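Local coordinates for protein monopolin complex subunit CSM1 (Candida glabrata, PDB 6MJC) that acts as a subunit of the monopolin complex and binds a peptide of the kinetochore protein Dsn1, consistent with a role in chromosome segregation, at residues A[64-69]-A[93-98]; A[19-24]-A[33-38]. All blocks are in the same frame, centred on the assembly; numbering follows the deposited sequence.

Both contacts join neighbouring strands of one antiparallel sheet, and they illustrate how its two margins are built differently. Contact 1 pairs 64-69 with 94-96, the last strand of the sheet; contact 2 pairs the hairpin strands 19-26 and 30-37, the first two. Their centres are about 15 Å apart, on opposite sides of the chain's centre, without touching. Contact 1 is buried and regular, with its aromatic rings packed against helix 101-113. Contact 2 is partly buried, interrupted by a bulge, and tied on one face by an arginine that bonds a serine and a glycine carbonyl. Each meets the bound peptide: contact 1 with backbone and side chains, contact 2 chiefly through Arg23.

Contact 1: A[64-69]-A[93-98]; sequences EVIYVP and TLSFPL
Phe96 and Glu64 both hold CG in the crowded position between backbone N and carbonyl carbon: in Phe96 (chi1 52°) this turns the ring back over 64-69, and in Glu64 (chi1 74°) it sends the extended chain to Ser95 OG, itself anti to its backbone N (168°). The setting is the antiparallel pairing of the last two strands of the Csm1 sheet. Val65 and Phe96 form one hydrogen-bonded pair, with Val65 N to Phe96 O at 2.8 Å, and Tyr67 and Leu94 form the next. On the face of these four residues, Val65 CB sits over one face of the Phe96 ring, 4.0 Å from its centroid, in a CH-pi contact; Val65 CG1 touches the ring tip, 3.6 Å from Phe96 CZ. Tyr67 lies alongside Leu94, its CD2 3.9 Å from Leu94 CD1. Leu90 O ties the Tyr67 hydroxyl, and Phe104 of helix 101-113 meets both aromatic rings. Strand 94-96 also pairs in parallel with a strand of the bound peptide, a basic side chain of which bonds Ser95 OG. On the other face, Ile66 CD1 rests on Ser95 CB. Ser95 OG donates to Glu64 OE1 at a very short 2.5 Å, arriving from above the carboxylate plane.

Contact 2: A[19-24]-A[33-38]; sequences VRVHRT and FDTSQG
Strands 19-24 and 33-37 run antiparallel at 149°, and their register slips by one at His22 and Arg23, which face Asp34. His22 N donates to Asp34 O at 3.0 Å and Asp34 N to Arg23 O at 2.9 Å, so both backbone bonds of Asp34 are kept, while the buried Arg23 N has no partner. Arg20 bends at chi3 (-76°), folding its guanidinium back across the neighbouring strand. Arg20 NH1 and NH2 grip Gly38 O end-on, nearly in the guanidinium plane, NH2 at 3.1 Å. Arg20 NH2 also reaches Ser36 OG at 2.9 Å, a partner tilted from that plane, and Ser36 O lies over the centre of one guanidinium face. A water accepts from Arg20 NE, and these bonds fix the planar group's rotation. The His22 ring turns its edge to the serine, NE2 only 3.1 Å from Ser36 CB. On the face opposite Arg20 and Ser36, Val21 CG1 packs on Phe33 CB at 3.8 Å and Val19 CG1 on Thr35 CG2. From the bulge, Arg23 NE forms a salt bridge with an acidic side chain of the bound peptide. The whole is a beta hairpin whose outer strand carries a beta bulge.

Contact 1: A[64-69]-A[93-98]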
# COMPACT_ATOMS: atom_id res chain seq x y z
N GLU A 64 -2.44 11.63 3.68
CA GLU A 64 -1.33 10.70 3.85
C GLU A 64 -1.64 9.38 3.16
O GLU A 64 -2.80 9.06 2.88
CB GLU A 64 -1.05 10.45 5.36
CG GLU A 64 -2.07 9.56 6.05
CD GLU A 64 -1.75 9.33 7.55
OE1 GLU A 64 -0.59 9.54 7.98
OE2 GLU A 64 -2.68 8.94 8.29
N VAL A 65 -0.59 8.61 2.89
CA VAL A 65 -0.76 7.25 2.39
C VAL A 65 -0.49 6.25 3.51
O VAL A 65 0.51 6.34 4.24
CB VAL A 65 0.17 6.96 1.21
CG1 VAL A 65 -0.11 5.57 0.67
CG2 VAL A 65 -0.00 7.95 0.06
N ILE A 66 -1.37 5.27 3.63
CA ILE A 66 -1.19 4.15 4.56
C ILE A 66 -0.86 2.91 3.72
O ILE A 66 -1.63 2.54 2.83
CB ILE A 66 -2.44 3.89 5.43
CG1 ILE A 66 -2.91 5.14 6.19
CG2 ILE A 66 -2.17 2.67 6.39
CD1 ILE A 66 -1.97 5.80 7.21
N TYR A 67 0.20 2.19 4.10
CA TYR A 67 0.63 0.96 3.43
C TYR A 67 0.47 -0.19 4.40
O TYR A 67 0.98 -0.12 5.51
CB TYR A 67 2.10 1.03 2.97
CG TYR A 67 2.79 -0.32 2.71
CD1 TYR A 67 2.70 -0.95 1.47
CD2 TYR A 67 3.58 -0.90 3.66
CE1 TYR A 67 3.36 -2.14 1.24
CE2 TYR A 67 4.26 -2.12 3.41
CZ TYR A 67 4.10 -2.74 2.22
OH TYR A 67 4.75 -3.91 1.92
N VAL A 68 -0.24 -1.23 3.99
CA VAL A 68 -0.50 -2.39 4.85
C VAL A 68 -0.02 -3.65 4.15
O VAL A 68 -0.60 -4.06 3.13
CB VAL A 68 -2.00 -2.52 5.16
CG1 VAL A 68 -2.23 -3.70 6.19
CG2 VAL A 68 -2.58 -1.28 5.70
N PRO A 69 1.05 -4.30 4.59
CA PRO A 69 1.46 -5.53 3.92
C PRO A 69 0.49 -6.68 4.22
O PRO A 69 0.07 -6.85 5.36
CB PRO A 69 2.85 -5.78 4.51
CG PRO A 69 2.82 -5.19 5.86
CD PRO A 69 1.89 -3.98 5.76
N THR A 93 3.18 -2.00 8.87
CA THR A 93 2.25 -0.96 8.40
C THR A 93 2.93 0.39 8.47
O THR A 93 3.50 0.73 9.49
CB THR A 93 0.96 -0.96 9.22
OG1 THR A 93 0.35 -2.23 9.02
CG2 THR A 93 0.04 0.17 8.77
N LEU A 94 2.87 1.16 7.39
CA LEU A 94 3.57 2.42 7.26
C LEU A 94 2.59 3.55 6.92
O LEU A 94 1.58 3.34 6.26
CB LEU A 94 4.63 2.34 6.12
CG LEU A 94 5.66 1.21 6.23
CD1 LEU A 94 6.58 1.20 4.99
CD2 LEU A 94 6.50 1.41 7.47
N SER A 95 2.97 4.78 7.27
CA SER A 95 2.36 6.01 6.78
C SER A 95 3.45 6.81 6.07
O SER A 95 4.63 6.79 6.50
CB SER A 95 1.75 6.81 7.94
OG SER A 95 1.40 8.10 7.54
N PHE A 96 3.09 7.50 4.99
CA PHE A 96 4.05 8.37 4.33
C PHE A 96 3.29 9.42 3.53
O PHE A 96 2.11 9.24 3.19
CB PHE A 96 5.07 7.58 3.46
CG PHE A 96 4.47 6.60 2.46
CD1 PHE A 96 4.07 7.04 1.21
CD2 PHE A 96 4.38 5.29 2.76
CE1 PHE A 96 3.52 6.13 0.28
CE2 PHE A 96 3.87 4.38 1.85
CZ PHE A 96 3.43 4.81 0.61
N PRO A 97 3.91 10.57 3.29
CA PRO A 97 3.25 11.62 2.50
C PRO A 97 3.11 11.23 1.04
O PRO A 97 3.82 10.36 0.51
CB PRO A 97 4.16 12.84 2.69
CG PRO A 97 5.50 12.24 2.93
CD PRO A 97 5.25 11.00 3.74
N LEU A 98 2.11 11.82 0.40
CA LEU A 98 1.83 11.52 -0.99
C LEU A 98 3.05 11.77 -1.86
O LEU A 98 3.29 11.08 -2.85
CB LEU A 98 0.66 12.39 -1.43
CG LEU A 98 -0.27 11.87 -2.49
CD1 LEU A 98 -0.83 10.58 -2.16
CD2 LEU A 98 -1.39 12.92 -2.61

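Contact 2: A[19-24]-A[33-38]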
# COMPACT_ATOMS: atom_id res chain seq x y z
N VAL A 19 1.13 -3.53 -11.57
CA VAL A 19 0.22 -3.29 -10.45
C VAL A 19 -1.15 -3.84 -10.82
O VAL A 19 -1.67 -3.57 -11.90
CB VAL A 19 0.14 -1.79 -10.14
CG1 VAL A 19 -1.14 -1.46 -9.33
CG2 VAL A 19 1.37 -1.34 -9.39
N ARG A 20 -1.74 -4.62 -9.92
CA ARG A 20 -3.06 -5.18 -10.17
C ARG A 20 -3.94 -4.86 -8.98
O ARG A 20 -3.69 -5.35 -7.87
CB ARG A 20 -2.98 -6.69 -10.40
CG ARG A 20 -2.01 -7.09 -11.50
CD ARG A 20 -1.82 -8.60 -11.56
NE ARG A 20 -0.96 -9.11 -10.49
CZ ARG A 20 0.37 -8.98 -10.45
NH1 ARG A 20 1.01 -8.35 -11.42
NH2 ARG A 20 1.06 -9.49 -9.45
N VAL A 21 -4.97 -4.04 -9.18
CA VAL A 21 -5.83 -3.63 -8.07
C VAL A 21 -7.07 -4.49 -8.04
O VAL A 21 -7.74 -4.64 -9.04
CB VAL A 21 -6.20 -2.15 -8.17
CG1 VAL A 21 -7.18 -1.77 -7.05
CG2 VAL A 21 -4.94 -1.32 -8.05
N HIS A 22 -7.41 -5.02 -6.87
CA HIS A 22 -8.41 -6.09 -6.79
C HIS A 22 -9.73 -5.59 -6.22
O HIS A 22 -10.77 -5.67 -6.88
CB HIS A 22 -7.84 -7.24 -5.93
CG HIS A 22 -6.58 -7.84 -6.48
ND1 HIS A 22 -6.49 -8.42 -7.73
CD2 HIS A 22 -5.34 -7.94 -5.94
CE1 HIS A 22 -5.26 -8.85 -7.94
NE2 HIS A 22 -4.54 -8.57 -6.86
N ARG A 23 -9.71 -5.14 -4.99
CA ARG A 23 -10.87 -4.66 -4.26
C ARG A 23 -10.59 -3.20 -3.94
O ARG A 23 -9.45 -2.85 -3.62
CB ARG A 23 -11.05 -5.48 -2.98
CG ARG A 23 -11.92 -4.84 -1.91
CD ARG A 23 -13.40 -4.74 -2.31
NE ARG A 23 -14.22 -4.14 -1.25
CZ ARG A 23 -15.48 -3.76 -1.40
NH1 ARG A 23 -16.09 -3.90 -2.57
NH2 ARG A 23 -16.15 -3.22 -0.38
N THR A 24 -11.62 -2.37 -4.05
CA THR A 24 -11.55 -0.96 -3.71
C THR A 24 -12.74 -0.58 -2.84
O THR A 24 -13.87 -1.00 -3.13
CB THR A 24 -11.55 -0.09 -4.99
OG1 THR A 24 -10.52 -0.55 -5.87
CG2 THR A 24 -11.31 1.36 -4.63
N PHE A 33 -7.48 0.52 -1.30
CA PHE A 33 -7.57 -0.57 -2.26
C PHE A 33 -6.50 -1.63 -2.06
O PHE A 33 -5.41 -1.34 -1.58
CB PHE A 33 -7.48 -0.09 -3.69
CG PHE A 33 -6.33 0.81 -3.97
CD1 PHE A 33 -6.47 2.16 -3.77
CD2 PHE A 33 -5.14 0.33 -4.47
CE1 PHE A 33 -5.45 3.03 -4.05
CE2 PHE A 33 -4.10 1.20 -4.78
CZ PHE A 33 -4.25 2.55 -4.56
N ASP A 34 -6.85 -2.86 -2.42
CA ASP A 34 -5.95 -3.99 -2.30
C ASP A 34 -5.17 -4.09 -3.60
O ASP A 34 -5.74 -3.89 -4.68
CB ASP A 34 -6.70 -5.30 -2.09
CG ASP A 34 -7.01 -5.58 -0.66
OD1 ASP A 34 -6.79 -4.70 0.20
OD2 ASP A 34 -7.47 -6.70 -0.38
N THR A 35 -3.89 -4.40 -3.51
CA THR A 35 -3.00 -4.38 -4.66
C THR A 35 -2.13 -5.62 -4.61
O THR A 35 -1.73 -6.08 -3.53
CB THR A 35 -2.07 -3.15 -4.63
OG1 THR A 35 -2.82 -1.97 -4.36
CG2 THR A 35 -1.36 -2.99 -5.96
N SER A 36 -1.83 -6.14 -5.79
CA SER A 36 -0.81 -7.13 -6.04
C SER A 36 0.22 -6.49 -6.95
O SER A 36 -0.15 -5.90 -7.98
CB SER A 36 -1.44 -8.39 -6.66
OG SER A 36 -0.46 -9.32 -7.00
N GLN A 37 1.48 -6.57 -6.58
CA GLN A 37 2.54 -6.00 -7.39
C GLN A 37 3.62 -7.04 -7.61
O GLN A 37 3.89 -7.85 -6.72
CB GLN A 37 3.14 -4.77 -6.72
CG GLN A 37 4.03 -4.04 -7.62
CD GLN A 37 4.56 -2.76 -7.07
OE1 GLN A 37 4.01 -2.17 -6.16
NE2 GLN A 37 5.64 -2.30 -7.65
N GLY A 38 4.21 -7.03 -8.80
CA GLY A 38 5.36 -7.86 -9.09
C GLY A 38 5.07 -8.89 -10.16
O GLY A 38 3.92 -9.17 -10.51
O HOH W 1 -2.87 -10.76 -9.08